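Local coordinates for protein concanavalin B (Canavalia ensiformis, PDB 6CAF) that may act as a carbohydrate-binding protein of jack bean seeds, built on the chitinase-like scaffold of glycosyl hydrolase family 18, at residues A[266-269]-A[270-274]; A[224-227]-A[228-232]. All coordinates share one frame; numbering follows the deposited sequence. Where two conformers were deposited one is given.

Contact 1 (A[266-269]-A[270-274]); sequences PSAL and IGQVL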
ATOM      1  N   PRO A 266      11.321  -9.259 -13.630  1.00 15.36           N
ATOM      2  CA  PRO A 266      11.395  -7.872 -14.082  1.00 15.88           C
ATOM      3  C   PRO A 266      11.449  -7.691 -15.597  1.00 15.50           C
ATOM      4  O   PRO A 266      10.782  -6.787 -16.131  1.00 17.20           O
ATOM      5  CB  PRO A 266      12.662  -7.352 -13.408  1.00 18.39           C
ATOM      6  CG  PRO A 266      12.692  -8.115 -12.117  1.00 18.69           C
ATOM      7  CD  PRO A 266      12.174  -9.498 -12.449  1.00 16.85           C
ATOM      8  N   SER A 267      12.220  -8.525 -16.303  1.00 18.52           N
ATOM      9  CA  SER A 267      12.290  -8.331 -17.759  1.00 20.74           C
ATOM     10  C   SER A 267      10.920  -8.586 -18.418  1.00 17.11           C
ATOM     11  O   SER A 267      10.549  -7.943 -19.420  1.00 20.14           O
ATOM     12  CB  SER A 267      13.338  -9.247 -18.363  1.00 28.67           C
ATOM     13  OG  SER A 267      12.945 -10.604 -18.247  1.00 36.63           O
ATOM     14  N   ALA A 268      10.164  -9.534 -17.859  1.00 16.90           N
ATOM     15  CA  ALA A 268       8.819  -9.818 -18.381  1.00 17.13           C
ATOM     16  C   ALA A 268       7.855  -8.690 -18.041  1.00 15.52           C
ATOM     17  O   ALA A 268       6.982  -8.336 -18.836  1.00 16.78           O
ATOM     18  CB  ALA A 268       8.291 -11.117 -17.831  1.00 17.96           C
ATOM     19  N   LEU A 269       7.996  -8.122 -16.855  1.00 14.52           N
ATOM     20  CA  LEU A 269       7.117  -7.013 -16.485  1.00 14.11           C
ATOM     21  C   LEU A 269       7.301  -5.868 -17.482  1.00 14.06           C
ATOM     22  O   LEU A 269       6.330  -5.317 -18.040  1.00 14.66           O
ATOM     23  CB  LEU A 269       7.418  -6.554 -15.060  1.00 14.15           C
ATOM     24  CG  LEU A 269       6.566  -5.382 -14.575  1.00 14.75           C
ATOM     25  CD1 LEU A 269       5.104  -5.753 -14.538  1.00 15.19           C
ATOM     26  CD2 LEU A 269       7.017  -4.889 -13.212  1.00 16.54           C
ATOM     27  N   ILE A 270       8.551  -5.517 -17.742  1.00 14.82           N
ATOM     28  CA  ILE A 270       8.857  -4.389 -18.607  1.00 16.65           C
ATOM     29  C   ILE A 270       8.529  -4.655 -20.065  1.00 17.89           C
ATOM     30  O   ILE A 270       7.985  -3.810 -20.763  1.00 19.23           O
ATOM     31  CB  ILE A 270      10.333  -4.030 -18.485  1.00 20.68           C
ATOM     32  CG1 ILE A 270      10.599  -3.481 -17.092  1.00 22.26           C
ATOM     33  CG2 ILE A 270      10.781  -3.067 -19.586  1.00 25.40           C
ATOM     34  CD1 ILE A 270       9.942  -2.148 -16.824  1.00 33.73           C
ATOM     35  N   GLY A 271       8.832  -5.853 -20.518  1.00 18.51           N
ATOM     36  CA  GLY A 271       8.694  -6.157 -21.932  1.00 21.82           C
ATOM     37  C   GLY A 271       7.382  -6.792 -22.356  1.00 19.84           C
ATOM     38  O   GLY A 271       6.899  -6.558 -23.468  1.00 22.91           O
ATOM     39  N   GLN A 272       6.828  -7.630 -21.495  1.00 18.03           N
ATOM     40  CA  GLN A 272       5.666  -8.467 -21.818  0.50 18.17           C
ATOM     41  C   GLN A 272       4.367  -7.960 -21.234  1.00 16.00           C
ATOM     42  O   GLN A 272       3.318  -8.327 -21.729  1.00 18.32           O
ATOM     43  CB  GLN A 272       5.827  -9.910 -21.293  0.50 24.45           C
ATOM     44  CG  GLN A 272       6.984 -10.718 -21.849  0.50 25.58           C
ATOM     45  CD  GLN A 272       7.078 -12.113 -21.231  0.50 42.58           C
ATOM     46  OE1 GLN A 272       6.078 -12.702 -20.769  0.50 35.36           O
ATOM     47  NE2 GLN A 272       8.289 -12.643 -21.201  0.50 31.04           N
ATOM     48  N   VAL A 273       4.429  -7.217 -20.118  1.00 14.85           N
ATOM     49  CA  VAL A 273       3.219  -6.857 -19.394  1.00 14.87           C
ATOM     50  C   VAL A 273       2.887  -5.379 -19.513  1.00 13.86           C
ATOM     51  O   VAL A 273       1.861  -5.017 -20.106  1.00 15.19           O
ATOM     52  CB  VAL A 273       3.310  -7.286 -17.915  1.00 14.81           C
ATOM     53  CG1 VAL A 273       2.066  -6.847 -17.145  1.00 15.52           C
ATOM     54  CG2 VAL A 273       3.508  -8.791 -17.825  1.00 16.89           C
ATOM     55  N   LEU A 274       3.753  -4.509 -19.004  1.00 13.42           N
ATOM     56  CA  LEU A 274       3.425  -3.108 -18.971  1.00 14.60           C
ATOM     57  C   LEU A 274       3.014  -2.492 -20.315  1.00 14.68           C
ATOM     58  O   LEU A 274       2.066  -1.693 -20.350  1.00 16.55           O
ATOM     59  CB  LEU A 274       4.550  -2.297 -18.324  1.00 15.42           C
ATOM     60  CG  LEU A 274       4.865  -2.583 -16.855  1.00 15.39           C
ATOM     61  CD1 LEU A 274       5.999  -1.695 -16.382  1.00 19.41           C
ATOM     62  CD2 LEU A 274       3.651  -2.421 -15.953  1.00 16.58           C
TER
HETATM   63  O   HOH W   1      10.974 -11.586 -20.541  1.00 58.08           O
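Leu-269 O receives the amide of Leu-274 in an almost straight hydrogen bond, N to O 2.9 Å with 176° at the hydrogen, and this i to i+5 bond marks the change in the short helix 266-273. It begins as ordinary alpha-helix: Ile-270 N donates to Pro-266 O at 3.0 Å, and Gly-271 N to Ser-267 O. The coil then widens into a pi-type turn. Ala-268 O is approached by two amides, taking a good bond from Gln-272 N at 2.8 Å and only a weak one from Val-273 N, which also reaches weakly toward Leu-269 O.

On the flank that meets the loop of Tyr-221, the amide group of Gln-272, in one of its two conformers, lies against the methyl of Ala-268, NE2 being 3.7 Å from CB. With CG beside the backbone N (chi1 -62°) and the chain extended beyond it, the amide runs back along the preceding turn. In this conformer NE2 gives a weak bond to a water that also contacts Ser-267 OG, while OE1 is hydrogen-bonded to Tyr-221 OH. On the inner face the widened turn sets Leu-274 beside Leu-269: CD1 of Leu-269 lies 3.9 Å from CD2 of Leu-274, the two branched ends crossing at a slant, and the same CD1 touches CB of Val-273 at 4.1 Å.

This leucine pair faces the parallel beta-barrel of the TIM fold, Leu-269 resting on Leu-251 and Leu-274 on Leu-249 of strand 247-252. Pro-266, Leu-269 and Ile-270 pack against helix 300-308, and Val-273 meets Tyr-221 in a loop.

Contact 2 (A[224-227]-A[228-232]); sequences GNIQ and RIRNA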
ATOM      1  N   GLY A 224       4.471 -16.827 -20.012  1.00 30.85           N
ATOM      2  CA  GLY A 224       3.896 -16.905 -21.359  1.00 44.26           C
ATOM      3  C   GLY A 224       2.414 -16.585 -21.477  1.00 33.78           C
ATOM      4  O   GLY A 224       1.819 -16.771 -22.551  1.00 61.88           O
ATOM      5  N   ASN A 225       1.812 -16.113 -20.384  1.00 26.75           N
ATOM      6  CA  ASN A 225       0.401 -15.819 -20.428  1.00 25.99           C
ATOM      7  C   ASN A 225       0.070 -14.542 -19.698  1.00 17.62           C
ATOM      8  O   ASN A 225      -0.004 -14.510 -18.479  1.00 17.54           O
ATOM      9  CB  ASN A 225      -0.426 -16.988 -19.898  1.00 45.64           C
ATOM     10  CG  ASN A 225      -1.913 -16.829 -20.197  1.00 61.70           C
ATOM     11  OD1 ASN A 225      -2.342 -15.851 -20.844  1.00 38.38           O
ATOM     12  ND2 ASN A 225      -2.710 -17.792 -19.748  1.00 68.45           N
ATOM     13  N   ILE A 226      -0.172 -13.505 -20.474  1.00 16.28           N
ATOM     14  CA  ILE A 226      -0.525 -12.228 -19.927  1.00 15.49           C
ATOM     15  C   ILE A 226      -1.994 -11.933 -20.055  1.00 14.59           C
ATOM     16  O   ILE A 226      -2.442 -10.867 -19.649  1.00 15.87           O
ATOM     17  CB  ILE A 226       0.263 -11.059 -20.535  1.00 16.52           C
ATOM     18  CG1 ILE A 226      -0.081 -10.813 -21.998  1.00 21.03           C
ATOM     19  CG2 ILE A 226       1.748 -11.269 -20.378  1.00 18.99           C
ATOM     20  CD1 ILE A 226       0.199  -9.385 -22.410  1.00 26.41           C
ATOM     21  N   GLN A 227      -2.788 -12.865 -20.593  1.00 15.05           N
ATOM     22  CA  GLN A 227      -4.174 -12.492 -20.878  1.00 17.23           C
ATOM     23  C   GLN A 227      -4.988 -12.230 -19.625  1.00 13.89           C
ATOM     24  O   GLN A 227      -5.815 -11.304 -19.603  1.00 14.75           O
ATOM     25  CB  GLN A 227      -4.840 -13.534 -21.746  1.00 22.65           C
ATOM     26  CG  GLN A 227      -4.349 -13.431 -23.193  1.00 28.01           C
ATOM     27  CD  GLN A 227      -4.764 -12.091 -23.817  1.00 32.90           C
ATOM     28  OE1 GLN A 227      -5.913 -11.645 -23.613  1.00 36.64           O
ATOM     29  NE2 GLN A 227      -3.820 -11.389 -24.458  1.00 33.93           N
ATOM     30  N   ARG A 228      -4.789 -13.046 -18.586  1.00 13.82           N
ATOM     31  CA  ARG A 228      -5.595 -12.870 -17.381  0.50 13.56           C
ATOM     32  C   ARG A 228      -5.252 -11.579 -16.650  1.00 12.91           C
ATOM     33  O   ARG A 228      -6.140 -10.878 -16.175  1.00 13.85           O
ATOM     34  CB  ARG A 228      -5.487 -14.084 -16.472  0.50 14.75           C
ATOM     35  CG  ARG A 228      -6.235 -15.295 -17.011  0.50 17.01           C
ATOM     36  CD  ARG A 228      -5.683 -16.596 -16.454  0.50 20.12           C
ATOM     37  NE  ARG A 228      -6.508 -17.753 -16.805  0.50 22.20           N
ATOM     38  CZ  ARG A 228      -6.495 -18.364 -17.990  0.50 24.85           C
ATOM     39  NH1 ARG A 228      -7.268 -19.421 -18.171  0.50 28.29           N
ATOM     40  NH2 ARG A 228      -5.727 -17.936 -18.992  0.50 26.99           N
ATOM     41  N   ILE A 229      -3.956 -11.248 -16.580  1.00 12.39           N
ATOM     42  CA  ILE A 229      -3.577 -10.024 -15.881  1.00 11.72           C
ATOM     43  C   ILE A 229      -3.980  -8.800 -16.715  1.00 11.93           C
ATOM     44  O   ILE A 229      -4.465  -7.809 -16.166  1.00 12.37           O
ATOM     45  CB  ILE A 229      -2.088 -10.001 -15.481  1.00 12.36           C
ATOM     46  CG1 ILE A 229      -1.818  -8.826 -14.574  1.00 12.99           C
ATOM     47  CG2 ILE A 229      -1.140 -10.041 -16.679  1.00 14.23           C
ATOM     48  CD1 ILE A 229      -0.450  -8.838 -13.945  1.00 13.66           C
ATOM     49  N   ARG A 230      -3.827  -8.872 -18.041  1.00 12.00           N
ATOM     50  CA  ARG A 230      -4.245  -7.745 -18.878  1.00 12.56           C
ATOM     51  C   ARG A 230      -5.741  -7.508 -18.747  1.00 12.29           C
ATOM     52  O   ARG A 230      -6.207  -6.369 -18.653  1.00 12.98           O
ATOM     53  CB  ARG A 230      -3.902  -8.009 -20.332  1.00 13.79           C
ATOM     54  CG  ARG A 230      -4.182  -6.900 -21.265  1.00 17.07           C
ATOM     55  CD  ARG A 230      -3.724  -7.222 -22.684  1.00 21.92           C
ATOM     56  NE  ARG A 230      -3.821  -6.053 -23.535  1.00 25.55           N
ATOM     57  CZ  ARG A 230      -4.903  -5.697 -24.180  1.00 23.96           C
ATOM     58  NH1 ARG A 230      -5.990  -6.445 -24.112  1.00 29.70           N
ATOM     59  NH2 ARG A 230      -4.896  -4.590 -24.877  1.00 36.80           N
ATOM     60  N   ASN A 231      -6.497  -8.600 -18.756  1.00 11.85           N
ATOM     61  CA  ASN A 231      -7.938  -8.505 -18.631  1.00 12.23           C
ATOM     62  C   ASN A 231      -8.361  -7.954 -17.269  1.00 11.40           C
ATOM     63  O   ASN A 231      -9.306  -7.161 -17.182  1.00 12.77           O
ATOM     64  CB  ASN A 231      -8.575  -9.851 -18.876  1.00 13.35           C
ATOM     65  CG  ASN A 231     -10.055  -9.741 -18.835  1.00 14.83           C
ATOM     66  OD1 ASN A 231     -10.657  -9.116 -19.710  1.00 15.94           O
ATOM     67  ND2 ASN A 231     -10.652 -10.318 -17.811  1.00 14.91           N
ATOM     68  N   ALA A 232      -7.676  -8.386 -16.228  1.00 11.46           N
ATOM     69  CA  ALA A 232      -7.987  -7.903 -14.894  1.00 11.39           C
ATOM     70  C   ALA A 232      -7.668  -6.404 -14.804  1.00 11.01           C
ATOM     71  O   ALA A 232      -8.434  -5.635 -14.218  1.00 12.21           O
ATOM     72  CB  ALA A 232      -7.275  -8.725 -13.839  1.00 12.80           C
TER
HETATM   73  O   HOH W   2      -2.107 -13.456 -16.998  1.00 15.62           O
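Ile-226 O and the amide of Arg-230 form a hydrogen bond of 2.9 Å, and the next in line joins Asn-231 N to Gln-227 O; together they close the first turn of helix 227-239. Beside them, CG2 of Ile-229 sits 3.3 Å from Ile-226 O and meets CB of Ile-226 at 4.2 Å. A water bridges the same turn, donating to Asn-225 O and accepting from Ile-229 N at 2.9 Å.

Asn-225 precedes the turn into the helix and caps it. Its CG stands anti to the backbone N (chi1 -168°), which carries OD1 round to accept from Gln-227 N at 3.0 Å, a capping bond that forms an Asx turn and whose donor lies above the amide plane. An alanine here would lack the acceptor and is likely to leave Gln-227 N without this partner and the helix start less firmly fixed. In one of the two conformers of Arg-228, NH2 comes 3.1 Å from ND2 of Asn-225, the amide and guanidinium planes 83° apart.

Both of those nitrogens are donors, so this approach is no bond and its significance is doubtful. What the chemistry implies is a helix start held by backbone bonds, one side-chain acceptor and a water, with the apolar touch of two isoleucines alongside.

In the fold
Contacts 1 and 2 illustrate how short-range helix geometry serves different ends within one barrel. Neither is deep in the protein, yet contact 1 is partly buried, with apolar side chains turned to strand 247-252, whereas contact 2 is a surface contact, where a side-chain cap and a water supplement the backbone bonds. The helices also differ in the portion concerned: contact 2 concerns the start of helix 227-239, and contact 1 takes in helix 266-273 with its pi-type widening. Their centres are about 12 Å apart, and they meet directly, Ile-226 packing on Val-273 and on the backbone of Gln-272. The helices flank strand 247-252 in sequence, in the alternating order of a TIM barrel.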